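Local coordinates for flagellar hook-associated protein (Burkholderia pseudomallei, PDB 4UT1) that probably serves as a structural component of the bacterial flagellum, forming the junction that follows the hook, at residues L307-V312 against L425-A430; L336-A341 against G433-T438. One frame throughout, in Å; residues are numbered along the deposited sequence.

Interaction 1. Residues L307-V312 against L425-A430; sequences LGALAV and LPTRGA
G308 and T427 bring a helix and a tight turn together at backbone distance, their CA atoms 4.8 Å apart. The turn, type I from T427 to A430, follows strand 421-425, where the chain returns from the D2-like β-domain, and packs against helix 287-322 of the helical domain. Packing is closest at G308, which has no side chain to hold the turn off: its CA makes a CH···O contact of 3.2 Å with T427 O, with an angle of 153° at the hydrogen. That carbonyl also accepts the N-H of A430 within the turn. T427 CB lies against the peptide joining G308 to A309, 3.6 Å from A309 N. With the T427 methyl CG2 anti to its carbonyl carbon, the methyl reaches A309 CA and the A309 CB, whereas OG1, set between the backbone N and C, hydrogen-bonds to A305 O one helical turn earlier. The hydroxyl is thereby satisfied although no hydrogen bond links the two segments directly.

The solvent side is at G429, which is partly exposed; R428 is buried, but its side chain starts away from the helix. Its extended first two torsions carry the guanidinium past L425, whose CD1 lies over the centre of one guanidinium face, and salt bridges to D256 and D370 draw its two terminal nitrogens away from 307-312. Within the buried part, A311 CB and A430 CB approach only slackly, at 4.4 Å, and F360 adds to the packing on V312 and T427. The A430 methyl meets two helix atoms more tightly, both on one side of it, G308 O at 3.6 Å and V312 CG2 at 3.5 Å.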
ATOM      1  N   LEU A 307       3.770   3.781   0.716  1.00 10.74           N
ATOM      2  CA  LEU A 307       4.894   3.684  -0.194  1.00 13.64           C
ATOM      3  C   LEU A 307       4.895   2.303  -0.839  1.00 11.95           C
ATOM      4  O   LEU A 307       5.203   2.166  -2.004  1.00 12.50           O
ATOM      5  CB  LEU A 307       6.218   3.949   0.520  1.00 10.76           C
ATOM      6  CG  LEU A 307       7.454   3.892  -0.381  1.00 15.23           C
ATOM      7  CD1 LEU A 307       7.376   4.925  -1.509  1.00 13.02           C
ATOM      8  CD2 LEU A 307       8.717   4.082   0.438  1.00 13.35           C
ATOM      9  N   GLY A 308       4.525   1.283  -0.074  1.00 12.16           N
ATOM     10  CA  GLY A 308       4.377  -0.052  -0.630  1.00  9.64           C
ATOM     11  C   GLY A 308       3.333  -0.097  -1.728  1.00 10.70           C
ATOM     12  O   GLY A 308       3.483  -0.806  -2.740  1.00  9.88           O
ATOM     13  N   ALA A 309       2.270   0.676  -1.539  1.00 10.47           N
ATOM     14  CA  ALA A 309       1.195   0.728  -2.528  1.00 11.80           C
ATOM     15  C   ALA A 309       1.697   1.298  -3.850  1.00 11.33           C
ATOM     16  O   ALA A 309       1.292   0.831  -4.915  1.00 13.14           O
ATOM     17  CB  ALA A 309       0.013   1.556  -2.000  1.00 13.30           C
ATOM     18  N   LEU A 310       2.585   2.292  -3.788  1.00 12.22           N
ATOM     19  CA  LEU A 310       3.172   2.834  -5.014  1.00 14.75           C
ATOM     20  C   LEU A 310       3.969   1.774  -5.774  1.00 15.70           C
ATOM     21  O   LEU A 310       3.843   1.654  -6.996  1.00 11.38           O
ATOM     22  CB  LEU A 310       4.070   4.032  -4.713  1.00 18.17           C
ATOM     23  CG  LEU A 310       3.403   5.222  -4.023  1.00 20.62           C
ATOM     24  CD1 LEU A 310       4.358   6.414  -4.026  1.00 23.08           C
ATOM     25  CD2 LEU A 310       2.064   5.566  -4.677  1.00 20.67           C
ATOM     26  N   ALA A 311       4.798   1.022  -5.051  1.00 12.13           N
ATOM     27  CA  ALA A 311       5.573  -0.070  -5.646  1.00 12.45           C
ATOM     28  C   ALA A 311       4.669  -1.080  -6.367  1.00 14.12           C
ATOM     29  O   ALA A 311       4.957  -1.487  -7.503  1.00 12.55           O
ATOM     30  CB  ALA A 311       6.413  -0.775  -4.575  1.00 12.36           C
ATOM     31  N   VAL A 312       3.581  -1.475  -5.713  1.00 10.86           N
ATOM     32  CA  VAL A 312       2.671  -2.447  -6.280  1.00 11.68           C
ATOM     33  C   VAL A 312       2.017  -1.877  -7.534  1.00 10.98           C
ATOM     34  O   VAL A 312       1.976  -2.527  -8.555  1.00 10.63           O
ATOM     35  CB  VAL A 312       1.580  -2.882  -5.285  1.00 11.66           C
ATOM     36  CG1 VAL A 312       0.500  -3.700  -6.000  1.00  8.69           C
ATOM     37  CG2 VAL A 312       2.183  -3.679  -4.139  1.00  9.58           C
ATOM     38  N   LEU A 425      -2.071  -7.147   5.548  1.00 13.02           N
ATOM     39  CA  LEU A 425      -1.120  -6.104   5.182  1.00 11.26           C
ATOM     40  C   LEU A 425      -0.815  -6.242   3.701  1.00 11.50           C
ATOM     41  O   LEU A 425       0.161  -6.896   3.319  1.00 12.96           O
ATOM     42  CB  LEU A 425       0.171  -6.216   6.008  1.00 11.55           C
ATOM     43  CG  LEU A 425       0.069  -6.348   7.536  1.00 11.35           C
ATOM     44  CD1 LEU A 425       1.462  -6.475   8.157  1.00 15.85           C
ATOM     45  CD2 LEU A 425      -0.644  -5.139   8.137  1.00 10.38           C
ATOM     46  N   PRO A 426      -1.671  -5.662   2.849  1.00 12.48           N
ATOM     47  CA  PRO A 426      -1.556  -5.912   1.413  1.00 11.56           C
ATOM     48  C   PRO A 426      -0.310  -5.308   0.776  1.00 11.62           C
ATOM     49  O   PRO A 426       0.143  -5.869  -0.224  1.00 12.15           O
ATOM     50  CB  PRO A 426      -2.815  -5.257   0.842  1.00 13.42           C
ATOM     51  CG  PRO A 426      -3.776  -5.172   2.034  1.00 10.45           C
ATOM     52  CD  PRO A 426      -2.864  -4.865   3.177  1.00 12.32           C
ATOM     53  N   THR A 427       0.234  -4.222   1.329  1.00 11.63           N
ATOM     54  CA  THR A 427       1.320  -3.503   0.649  1.00  7.57           C
ATOM     55  C   THR A 427       2.572  -3.216   1.477  1.00 11.22           C
ATOM     56  O   THR A 427       3.576  -2.783   0.917  1.00 11.80           O
ATOM     57  CB  THR A 427       0.841  -2.145   0.108  1.00 12.70           C
ATOM     58  OG1 THR A 427       0.369  -1.335   1.194  1.00 11.40           O
ATOM     59  CG2 THR A 427      -0.276  -2.332  -0.925  1.00  9.91           C
ATOM     60  N   ARG A 428       2.525  -3.448   2.783  1.00 11.83           N
ATOM     61  CA  ARG A 428       3.698  -3.134   3.607  1.00  9.82           C
ATOM     62  C   ARG A 428       4.945  -3.843   3.089  1.00 10.25           C
ATOM     63  O   ARG A 428       6.019  -3.234   2.992  1.00 12.40           O
ATOM     64  CB  ARG A 428       3.477  -3.518   5.077  1.00 13.02           C
ATOM     65  CG  ARG A 428       4.661  -3.093   5.944  1.00 13.56           C
ATOM     66  CD  ARG A 428       4.545  -3.544   7.396  1.00 14.84           C
ATOM     67  NE  ARG A 428       3.413  -2.931   8.083  1.00 12.89           N
ATOM     68  CZ  ARG A 428       3.049  -3.228   9.326  1.00 15.67           C
ATOM     69  NH1 ARG A 428       3.739  -4.132  10.020  1.00 14.28           N
ATOM     70  NH2 ARG A 428       1.998  -2.622   9.877  1.00 12.17           N
ATOM     71  N   GLY A 429       4.801  -5.131   2.780  1.00 11.89           N
ATOM     72  CA  GLY A 429       5.913  -5.964   2.342  1.00 13.38           C
ATOM     73  C   GLY A 429       6.339  -5.859   0.891  1.00 14.12           C
ATOM     74  O   GLY A 429       7.290  -6.526   0.462  1.00 13.79           O
ATOM     75  N   ALA A 430       5.650  -5.028   0.120  1.00 11.65           N
ATOM     76  CA  ALA A 430       5.951  -4.918  -1.298  1.00 14.60           C
ATOM     77  C   ALA A 430       7.366  -4.399  -1.540  1.00 12.45           C
ATOM     78  O   ALA A 430       7.991  -4.737  -2.548  1.00 15.97           O
ATOM     79  CB  ALA A 430       4.937  -4.017  -1.982  1.00 14.64           C
TER

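Interaction 2. Residues L336-A341 against G433-T438; sequences LFAVGA and GFSLAT
The rings of F337 and F434 meet obliquely, with planes at 32° and centroids 5.4 Å apart. The nearest approach is F337 CD1 to F434 CZ, 3.6 Å. Over one face of the F337 ring, displaced toward its rim, sits a water; F314 and Y120 make edge-to-face pairs with the same ring. L436 lies side by side with F337, its CD1 4.0 Å from CE1 of that ring, while V339 CG1 reaches F434 CD2 at the other end. F434 CG stands anti to its backbone N (chi1 -170°), swinging the ring back toward F337 although its CB starts away from the opposite strand. A311 and L151 also touch the F434 ring.

Beneath the rings the backbones pair. A338 and S435 form the hydrogen-bonded pair: A338 N donates to S435 O at 2.9 Å, and S435 N to A338 O at 3.0 Å, the second donor in the carbonyl plane. F337 and L436 are the neighbouring non-hydrogen-bonded pair. Past them A437 N binds L336 O at 2.8 Å, but from above the carbonyl plane, 60° out of it. The water donates to this same oxygen and to T438 O, bridging L336 and T438 where the backbone pairing ends. N319 of helix 287-322 accepts the L336 N-H through OD1 and donates from ND2 to F337 O. The whole is a two-stranded antiparallel sheet, with F337, F434 and L436 packed against helices 134-193 and 287-322 and the A338 and S435 side chains on the other face.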
ATOM      1  N   LEU A 336       8.296  -7.197 -16.094  1.00 11.51           N
ATOM      2  CA  LEU A 336       9.571  -6.500 -15.877  1.00 11.52           C
ATOM      3  C   LEU A 336       9.869  -6.341 -14.379  1.00 12.10           C
ATOM      4  O   LEU A 336      11.012  -6.149 -13.986  1.00 11.46           O
ATOM      5  CB  LEU A 336       9.560  -5.128 -16.562  1.00 10.76           C
ATOM      6  CG  LEU A 336       9.406  -5.186 -18.084  1.00 13.25           C
ATOM      7  CD1 LEU A 336       9.437  -3.791 -18.672  1.00  9.39           C
ATOM      8  CD2 LEU A 336      10.501  -6.050 -18.704  1.00 16.12           C
ATOM      9  N   PHE A 337       8.835  -6.429 -13.545  1.00 11.65           N
ATOM     10  CA  PHE A 337       8.996  -6.283 -12.098  1.00 12.38           C
ATOM     11  C   PHE A 337       8.200  -7.331 -11.327  1.00 11.33           C
ATOM     12  O   PHE A 337       7.227  -7.877 -11.831  1.00 14.56           O
ATOM     13  CB  PHE A 337       8.574  -4.878 -11.658  1.00 13.27           C
ATOM     14  CG  PHE A 337       9.430  -3.799 -12.230  1.00 12.44           C
ATOM     15  CD1 PHE A 337      10.609  -3.447 -11.613  1.00 11.58           C
ATOM     16  CD2 PHE A 337       9.085  -3.172 -13.428  1.00 14.84           C
ATOM     17  CE1 PHE A 337      11.429  -2.479 -12.153  1.00 13.48           C
ATOM     18  CE2 PHE A 337       9.897  -2.188 -13.964  1.00 13.78           C
ATOM     19  CZ  PHE A 337      11.071  -1.838 -13.319  1.00 12.22           C
ATOM     20  N   ALA A 338       8.633  -7.610 -10.096  1.00 14.28           N
ATOM     21  CA  ALA A 338       7.931  -8.537  -9.230  1.00 17.14           C
ATOM     22  C   ALA A 338       7.902  -8.015  -7.792  1.00 17.50           C
ATOM     23  O   ALA A 338       8.790  -7.278  -7.374  1.00 14.74           O
ATOM     24  CB  ALA A 338       8.583  -9.922  -9.291  1.00 14.01           C
ATOM     25  N   VAL A 339       6.859  -8.380  -7.056  1.00 17.83           N
ATOM     26  CA  VAL A 339       6.755  -8.062  -5.638  1.00 22.59           C
ATOM     27  C   VAL A 339       6.184  -9.265  -4.881  1.00 16.93           C
ATOM     28  O   VAL A 339       5.512 -10.114  -5.473  1.00 23.64           O
ATOM     29  CB  VAL A 339       5.850  -6.835  -5.383  1.00 20.40           C
ATOM     30  CG1 VAL A 339       6.339  -5.636  -6.163  1.00 18.17           C
ATOM     31  CG2 VAL A 339       4.412  -7.165  -5.751  1.00 22.02           C
ATOM     32  N   GLY A 340       6.440  -9.333  -3.578  1.00 25.56           N
ATOM     33  CA  GLY A 340       5.893 -10.406  -2.767  1.00 24.74           C
ATOM     34  C   GLY A 340       4.404 -10.223  -2.546  1.00 32.65           C
ATOM     35  O   GLY A 340       3.864  -9.142  -2.794  1.00 31.22           O
ATOM     36  N   ALA A 341       3.731 -11.273  -2.080  1.00 28.57           N
ATOM     37  CA  ALA A 341       2.287 -11.207  -1.898  1.00 32.16           C
ATOM     38  C   ALA A 341       1.950 -10.501  -0.592  1.00 26.56           C
ATOM     39  O   ALA A 341       2.823 -10.274   0.243  1.00 25.49           O
ATOM     40  CB  ALA A 341       1.664 -12.611  -1.932  1.00 30.37           C
ATOM     41  N   GLY A 433      10.450  -7.119  -1.179  1.00 15.13           N
ATOM     42  CA  GLY A 433      10.535  -8.060  -2.278  1.00 18.03           C
ATOM     43  C   GLY A 433      10.596  -7.428  -3.660  1.00 15.20           C
ATOM     44  O   GLY A 433      10.714  -8.143  -4.651  1.00 15.77           O
ATOM     45  N   PHE A 434      10.538  -6.098  -3.731  1.00 12.13           N
ATOM     46  CA  PHE A 434      10.541  -5.411  -5.029  1.00 13.18           C
ATOM     47  C   PHE A 434      11.794  -5.741  -5.830  1.00 14.25           C
ATOM     48  O   PHE A 434      12.910  -5.553  -5.351  1.00 13.65           O
ATOM     49  CB  PHE A 434      10.441  -3.888  -4.852  1.00  9.13           C
ATOM     50  CG  PHE A 434      10.210  -3.152  -6.143  1.00 13.52           C
ATOM     51  CD1 PHE A 434      11.279  -2.744  -6.934  1.00 14.45           C
ATOM     52  CD2 PHE A 434       8.923  -2.884  -6.575  1.00 12.47           C
ATOM     53  CE1 PHE A 434      11.061  -2.080  -8.158  1.00 12.45           C
ATOM     54  CE2 PHE A 434       8.702  -2.217  -7.786  1.00 10.38           C
ATOM     55  CZ  PHE A 434       9.781  -1.810  -8.564  1.00 10.85           C
ATOM     56  N   SER A 435      11.623  -6.216  -7.061  1.00 13.45           N
ATOM     57  CA  SER A 435      12.790  -6.483  -7.894  1.00 17.30           C
ATOM     58  C   SER A 435      12.477  -6.482  -9.371  1.00 15.95           C
ATOM     59  O   SER A 435      11.326  -6.544  -9.773  1.00 12.97           O
ATOM     60  CB  SER A 435      13.410  -7.824  -7.539  1.00 23.40           C
ATOM     61  OG  SER A 435      12.457  -8.844  -7.650  1.00 21.17           O
ATOM     62  N   LEU A 436      13.535  -6.423 -10.164  1.00 14.30           N
ATOM     63  CA  LEU A 436      13.411  -6.600 -11.596  1.00 14.57           C
ATOM     64  C   LEU A 436      13.135  -8.072 -11.837  1.00 16.96           C
ATOM     65  O   LEU A 436      13.845  -8.929 -11.309  1.00 14.75           O
ATOM     66  CB  LEU A 436      14.693  -6.131 -12.312  1.00 13.39           C
ATOM     67  CG  LEU A 436      14.917  -4.626 -12.469  1.00 15.37           C
ATOM     68  CD1 LEU A 436      15.051  -3.907 -11.123  1.00 13.15           C
ATOM     69  CD2 LEU A 436      16.157  -4.344 -13.346  1.00 17.55           C
ATOM     70  N   ALA A 437      12.079  -8.383 -12.587  1.00 12.27           N
ATOM     71  CA  ALA A 437      11.835  -9.767 -12.963  1.00 12.97           C
ATOM     72  C   ALA A 437      12.932 -10.255 -13.902  1.00 20.41           C
ATOM     73  O   ALA A 437      13.273 -11.438 -13.914  1.00 20.46           O
ATOM     74  CB  ALA A 437      10.476  -9.910 -13.608  1.00 14.25           C
ATOM     75  N   THR A 438      13.469  -9.327 -14.694  1.00 15.94           N
ATOM     76  CA  THR A 438      14.610  -9.586 -15.561  1.00 16.06           C
ATOM     77  C   THR A 438      15.378  -8.282 -15.754  1.00 19.04           C
ATOM     78  O   THR A 438      14.790  -7.196 -15.701  1.00 16.77           O
ATOM     79  CB  THR A 438      14.183 -10.159 -16.930  1.00 19.14           C
ATOM     80  OG1 THR A 438      15.343 -10.347 -17.751  1.00 22.16           O
ATOM     81  CG2 THR A 438      13.227  -9.210 -17.636  1.00 16.90           C
TER
HETATM   82  O   HOH W   1      13.014  -4.862 -15.447  1.00 16.98           O

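Interaction 1 sets the chain leaving the β-domain on helix 287-322; interaction 2 pairs the chain entering that domain with the chain leaving it, its rings packed on the same helix. Interaction 1 is core: every touching residue is buried, and it works through close backbone approach and small apolar groups with no hydrogen bond between the segments. Interaction 2, about 12 Å away between centres, is exposed at A437 and G340 and relies on backbone hydrogen bonds, with its aromatic side turned inward. Their segments alternate along the sequence. They meet directly where A311 O packs on F434 CE2 (3.8 Å) and A430 O nears V339 CG1.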